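Long-range contacts in neuraminidase (Influenza A virus, PDB 4GDI), which forms a neuraminidase-like tetramer that may cleave terminal sialic acid, although its putative active site has diverged: residues A[169-174]-A[195-199]; A[212-216]-A[265-271]. All coordinates share one frame; numbering follows the deposited sequence.

Interaction 1: A[169-174]-A[195-199]. With NAG (2-acetamido-2-deoxy-beta-D-glucopyranose), chain P.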
loop_
_atom_site.group_PDB
_atom_site.type_symbol
_atom_site.label_atom_id
_atom_site.label_comp_id
_atom_site.label_asym_id
_atom_site.label_seq_id
_atom_site.Cartn_x
_atom_site.Cartn_y
_atom_site.Cartn_z
ATOM N N VAL A 169 19.683 34.559 18.877
ATOM C CA VAL A 169 20.011 33.538 19.858
ATOM C C VAL A 169 20.484 34.134 21.185
ATOM O O VAL A 169 20.528 33.423 22.190
ATOM C CB VAL A 169 21.084 32.566 19.337
ATOM C CG1 VAL A 169 20.638 31.923 18.031
ATOM C CG2 VAL A 169 22.425 33.272 19.169
ATOM N N ASN A 170 20.838 35.422 21.194
ATOM C CA ASN A 170 21.300 36.072 22.425
ATOM C C ASN A 170 20.177 36.737 23.208
ATOM O O ASN A 170 20.395 37.270 24.294
ATOM C CB ASN A 170 22.445 37.068 22.157
ATOM C CG ASN A 170 22.038 38.225 21.254
ATOM O OD1 ASN A 170 20.856 38.538 21.111
ATOM N ND2 ASN A 170 23.037 38.880 20.652
ATOM N N GLN A 171 18.967 36.692 22.667
ATOM C CA GLN A 171 17.794 37.069 23.449
ATOM C C GLN A 171 16.573 36.244 23.039
ATOM O O GLN A 171 15.524 36.788 22.690
ATOM C CB GLN A 171 17.512 38.569 23.325
ATOM C CG GLN A 171 17.633 39.099 21.914
ATOM C CD GLN A 171 17.405 40.595 21.837
ATOM O OE1 GLN A 171 16.816 41.195 22.741
ATOM N NE2 GLN A 171 17.879 41.209 20.758
ATOM N N SER A 172 16.716 34.925 23.095
ATOM C CA SER A 172 15.638 34.031 22.699
ATOM C C SER A 172 14.604 33.875 23.800
ATOM O O SER A 172 14.900 34.053 24.982
ATOM C CB SER A 172 16.201 32.665 22.314
ATOM O OG SER A 172 16.990 32.129 23.357
ATOM N N VAL A 173 13.381 33.542 23.401
ATOM C CA VAL A 173 12.304 33.277 24.346
ATOM C C VAL A 173 11.858 31.823 24.164
ATOM O O VAL A 173 11.780 31.338 23.043
ATOM C CB VAL A 173 11.129 34.248 24.129
ATOM C CG1 VAL A 173 9.970 33.913 25.058
ATOM C CG2 VAL A 173 11.594 35.683 24.352
ATOM N N HIS A 174 11.598 31.132 25.270
ATOM C CA HIS A 174 11.224 29.721 25.231
ATOM C C HIS A 174 10.038 29.480 26.150
ATOM O O HIS A 174 10.036 29.890 27.303
ATOM C CB HIS A 174 12.422 28.858 25.626
ATOM C CG HIS A 174 13.650 29.188 24.848
ATOM N ND1 HIS A 174 13.834 28.775 23.543
ATOM C CD2 HIS A 174 14.714 29.968 25.147
ATOM C CE1 HIS A 174 14.977 29.250 23.092
ATOM N NE2 HIS A 174 15.537 29.975 24.050
ATOM N N ILE A 195 21.111 32.264 28.739
ATOM C CA ILE A 195 21.332 31.108 27.881
ATOM C C ILE A 195 20.405 31.123 26.670
ATOM O O ILE A 195 19.593 32.023 26.518
ATOM C CB ILE A 195 21.144 29.761 28.645
ATOM C CG1 ILE A 195 19.661 29.493 28.936
ATOM C CG2 ILE A 195 21.961 29.747 29.923
ATOM C CD1 ILE A 195 19.379 28.053 29.385
ATOM N N ASN A 196 20.546 30.100 25.832
ATOM C CA ASN A 196 19.702 29.867 24.668
ATOM C C ASN A 196 19.311 28.388 24.712
ATOM O O ASN A 196 20.133 27.555 25.088
ATOM C CB ASN A 196 20.494 30.202 23.390
ATOM C CG ASN A 196 19.777 29.807 22.120
ATOM O OD1 ASN A 196 20.276 29.000 21.341
ATOM N ND2 ASN A 196 18.623 30.396 21.889
ATOM N N PHE A 197 18.075 28.068 24.341
ATOM C CA PHE A 197 17.533 26.710 24.513
ATOM C C PHE A 197 16.709 26.242 23.308
ATOM O O PHE A 197 15.476 26.162 23.381
ATOM C CB PHE A 197 16.655 26.654 25.769
ATOM C CG PHE A 197 16.494 25.256 26.342
ATOM C CD1 PHE A 197 15.587 24.358 25.790
ATOM C CD2 PHE A 197 17.259 24.843 27.439
ATOM C CE1 PHE A 197 15.449 23.071 26.316
ATOM C CE2 PHE A 197 17.127 23.562 27.963
ATOM C CZ PHE A 197 16.221 22.674 27.403
ATOM N N GLU A 198 17.394 25.963 22.200
ATOM C CA GLU A 198 16.759 25.536 20.955
ATOM C C GLU A 198 16.728 24.008 20.845
ATOM O O GLU A 198 17.450 23.305 21.555
ATOM C CB GLU A 198 17.532 26.076 19.741
ATOM C CG GLU A 198 17.764 27.593 19.740
ATOM C CD GLU A 198 16.505 28.401 19.513
ATOM O OE1 GLU A 198 15.571 27.919 18.831
ATOM O OE2 GLU A 198 16.454 29.541 20.016
ATOM N N TYR A 199 15.905 23.515 19.924
ATOM C CA TYR A 199 15.924 22.114 19.523
ATOM C C TYR A 199 15.662 21.140 20.678
ATOM O O TYR A 199 16.285 20.071 20.742
ATOM C CB TYR A 199 17.273 21.752 18.910
ATOM C CG TYR A 199 17.810 22.698 17.866
ATOM C CD1 TYR A 199 16.968 23.482 17.093
ATOM C CD2 TYR A 199 19.184 22.787 17.641
ATOM C CE1 TYR A 199 17.483 24.329 16.111
ATOM C CE2 TYR A 199 19.708 23.638 16.676
ATOM C CZ TYR A 199 18.853 24.399 15.913
ATOM O OH TYR A 199 19.376 25.234 14.960
HETATM C C1 NAG P . 22.574 39.624 19.501
HETATM C C2 NAG P . 22.904 41.113 19.611
HETATM C C3 NAG P . 22.375 41.863 18.398
HETATM C C4 NAG P . 23.052 41.250 17.183
HETATM C C5 NAG P . 22.636 39.783 17.103
HETATM C C6 NAG P . 23.159 39.096 15.839
HETATM C C7 NAG P . 23.202 42.422 21.628
HETATM C C8 NAG P . 22.667 43.748 22.084
HETATM N N2 NAG P . 22.404 41.701 20.840
HETATM O O3 NAG P . 22.655 43.242 18.495
HETATM O O4 NAG P . 22.706 41.959 16.013
HETATM O O5 NAG P . 23.054 39.090 18.272
HETATM O O6 NAG P . 24.564 38.944 15.853
HETATM O O7 NAG P . 24.323 42.050 21.978
HETATM O O HOH W 1 16.948 33.166 26.674
#

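Interaction 2: A[212-216]-A[265-271]. With CA (calcium ion), chain R; NO3 (nitrate ion), chain B.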
loop_
_atom_site.group_PDB
_atom_site.type_symbol
_atom_site.label_atom_id
_atom_site.label_comp_id
_atom_site.label_asym_id
_atom_site.label_seq_id
_atom_site.Cartn_x
_atom_site.Cartn_y
_atom_site.Cartn_z
ATOM N N THR A 212 16.468 17.876 26.581
ATOM C CA THR A 212 17.797 18.404 26.383
ATOM C C THR A 212 17.709 19.477 25.332
ATOM O O THR A 212 17.035 19.299 24.316
ATOM C CB THR A 212 18.789 17.364 25.895
ATOM O OG1 THR A 212 18.844 16.287 26.825
ATOM C CG2 THR A 212 20.205 18.004 25.782
ATOM N N GLY A 213 18.366 20.597 25.602
ATOM C CA GLY A 213 18.427 21.710 24.674
ATOM C C GLY A 213 19.748 21.811 23.930
ATOM O O GLY A 213 20.691 21.048 24.174
ATOM N N THR A 214 19.793 22.745 22.989
ATOM C CA THR A 214 21.026 23.100 22.298
ATOM C C THR A 214 21.191 24.603 22.453
ATOM O O THR A 214 20.296 25.370 22.102
ATOM C CB THR A 214 20.964 22.721 20.830
ATOM O OG1 THR A 214 20.917 21.297 20.703
ATOM C CG2 THR A 214 22.214 23.258 20.053
ATOM N N ASN A 215 22.305 25.022 23.042
ATOM C CA ASN A 215 22.586 26.441 23.221
ATOM C C ASN A 215 23.446 26.933 22.060
ATOM O O ASN A 215 24.617 26.592 21.967
ATOM C CB ASN A 215 23.298 26.690 24.559
ATOM C CG ASN A 215 23.463 28.171 24.878
ATOM O OD1 ASN A 215 23.606 29.003 23.983
ATOM N ND2 ASN A 215 23.449 28.499 26.160
ATOM N N LEU A 216 22.850 27.736 21.182
ATOM C CA LEU A 216 23.516 28.192 19.961
ATOM C C LEU A 216 24.292 29.494 20.176
ATOM O O LEU A 216 24.943 30.014 19.263
ATOM C CB LEU A 216 22.475 28.419 18.860
ATOM C CG LEU A 216 21.719 27.191 18.358
ATOM C CD1 LEU A 216 20.758 27.591 17.228
ATOM C CD2 LEU A 216 22.677 26.114 17.886
ATOM N N GLY A 265 26.934 28.493 18.100
ATOM C CA GLY A 265 26.529 27.420 17.209
ATOM C C GLY A 265 26.207 26.144 17.980
ATOM O O GLY A 265 26.226 26.121 19.212
ATOM N N GLY A 266 25.904 25.080 17.247
ATOM C CA GLY A 266 25.573 23.817 17.859
ATOM C C GLY A 266 24.654 22.977 16.996
ATOM O O GLY A 266 24.313 23.341 15.864
ATOM N N ILE A 267 24.256 21.836 17.541
ATOM C CA ILE A 267 23.485 20.865 16.795
ATOM C C ILE A 267 22.594 20.081 17.762
ATOM O O ILE A 267 22.998 19.794 18.885
ATOM C CB ILE A 267 24.415 19.935 16.001
ATOM C CG1 ILE A 267 23.606 19.140 14.969
ATOM C CG2 ILE A 267 25.190 19.036 16.950
ATOM C CD1 ILE A 267 24.437 18.398 13.943
ATOM N N GLN A 268 21.361 19.793 17.345
ATOM C CA GLN A 268 20.414 19.064 18.199
ATOM C C GLN A 268 21.027 17.786 18.744
ATOM O O GLN A 268 21.623 16.999 17.999
ATOM C CB GLN A 268 19.152 18.721 17.402
ATOM C CG GLN A 268 17.997 18.159 18.235
ATOM C CD GLN A 268 16.665 18.300 17.505
ATOM O OE1 GLN A 268 16.626 18.345 16.278
ATOM N NE2 GLN A 268 15.584 18.388 18.259
ATOM N N GLY A 269 20.867 17.579 20.047
ATOM C CA GLY A 269 21.366 16.391 20.710
ATOM C C GLY A 269 20.693 16.140 22.053
ATOM O O GLY A 269 19.876 16.935 22.505
ATOM N N PHE A 270 21.060 15.038 22.697
ATOM C CA PHE A 270 20.351 14.570 23.883
ATOM C C PHE A 270 21.277 14.097 25.003
ATOM O O PHE A 270 22.404 13.666 24.750
ATOM C CB PHE A 270 19.420 13.413 23.496
ATOM C CG PHE A 270 20.143 12.148 23.081
ATOM C CD1 PHE A 270 20.512 11.210 24.020
ATOM C CD2 PHE A 270 20.431 11.894 21.744
ATOM C CE1 PHE A 270 21.161 10.036 23.642
ATOM C CE2 PHE A 270 21.078 10.721 21.356
ATOM C CZ PHE A 270 21.451 9.798 22.306
ATOM N N ILE A 271 20.763 14.189 26.229
ATOM C CA ILE A 271 21.368 13.604 27.435
ATOM C C ILE A 271 20.255 12.858 28.171
ATOM O O ILE A 271 19.219 13.445 28.474
ATOM C CB ILE A 271 21.944 14.702 28.366
ATOM C CG1 ILE A 271 23.148 15.388 27.704
ATOM C CG2 ILE A 271 22.311 14.131 29.745
ATOM C CD1 ILE A 271 23.832 16.416 28.573
HETATM CA CA CA R . 26.611 25.604 21.471
HETATM N N NO3 B . 19.160 21.450 14.192
HETATM O O1 NO3 B . 18.037 20.755 14.665
HETATM O O2 NO3 B . 19.004 22.438 13.203
HETATM O O3 NO3 B . 20.428 21.156 14.705
HETATM O O HOH W 2 17.116 15.443 28.800
HETATM O O HOH W 3 18.793 19.599 21.632
HETATM O O HOH W 4 28.837 24.858 20.878
#

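Interaction 1: A[169-174]-A[195-199]
With OG of Ser-172 tucked between its backbone N and carbonyl carbon (chi1 55°), and CG of Asn-196 anti to its own N (chi1 172°), hydroxyl and amide meet. They join two blades of the beta-propeller: strand 173-180 belongs to one, and 195-199 leads into strand 200-205 of the next. Asn-196 ND2 donates to Ser-172 OG at 2.8 Å, close to the amide plane. Its second proton goes to Glu-198 OE2 at 3.0 Å and meets the anti lone pair. Both protons of this buried amide nitrogen are thus used, which fixes its rotation. Ser-172 OG also pairs with His-174 NE2 at 2.7 Å, and His-174 ND1 is hydrogen-bonded to Ser-164. Phe-197 CB lies over the centre of the His-174 ring in a CH-pi contact, 3.9 Å from the centroid. Glu-198 OE2 instead lies at the ring edge, 3.4 Å from His-174 CE1. The other carboxylate oxygen, OE1, forms a salt bridge with Arg-146. Val-169 packs beside the Asn-196 amide. Next to it the chain carries an N-linked glycan: Asn-170 ND2 is covalently bonded to NAG C1 at 1.4 Å.

Interaction 2: A[212-216]-A[265-271]
A calcium site pins one end of this contact. The metal is bound by two backbone oxygens, Asn-215 O at 2.3 Å and Gly-265 O at 2.4 Å. A water, Asp-219 O, Gly-263 O and Asp-245 OD2 complete the shell. The two segments run nearly antiparallel from there. Beside the metal, Gly-265 N donates to Leu-216 O at 2.8 Å, from above the carbonyl plane. Leu-216 CD2 reaches to the facing loop and packs 3.4 Å from Gly-266 N. Thr-214 CG2 also rests on the backbone of Gly-266 and Ile-267. At the far end a threonine hydroxyl takes over. Thr-212 OG1 lies beside its own backbone N (chi1 -58°), and there it accepts the N-H of Ile-271 at 2.9 Å. One water spans Thr-212 OG1, at 2.8 Å, and Ile-271 O. A second water lies within hydrogen-bonding distance of Thr-214 OG1 and Gly-269 O. Gln-268 N donates to nitrate O3 at 3.1 Å, and Arg-320 holds the same ion, probably a crystallisation additive. Thr-212 to Thr-214 form the last part of strand 208-214, whose neighbours in the blade are strands 200-205 and 224-228. The loop 265-271 runs between this blade and strand 317-324, where Gln-268 makes a backbone hydrogen bond with Ser-321.

Interactions 1 and 2 lie side by side, their centres 11 Å apart, and meet through 195-199 and 212-216. Two probable hydrogen bonds join them: Glu-198 O with Thr-214 N at 2.8 Å, and Asn-196 OD1 with Leu-216 N at 2.9 Å. The amide of Asn-196 thus serves both contacts, ND2 in interaction 1 and OD1 beside the calcium loop. Asn-196 O also packs 3.3 Å from CB of Asn-215, whose carbonyl binds the metal. A weak hydrogen bond runs from Gln-268 NE2 to Tyr-199 O; the main partner of NE2 is Pro-148 O. Interaction 1 lies farther from the chain centre, about 16 Å against 9 Å for interaction 2.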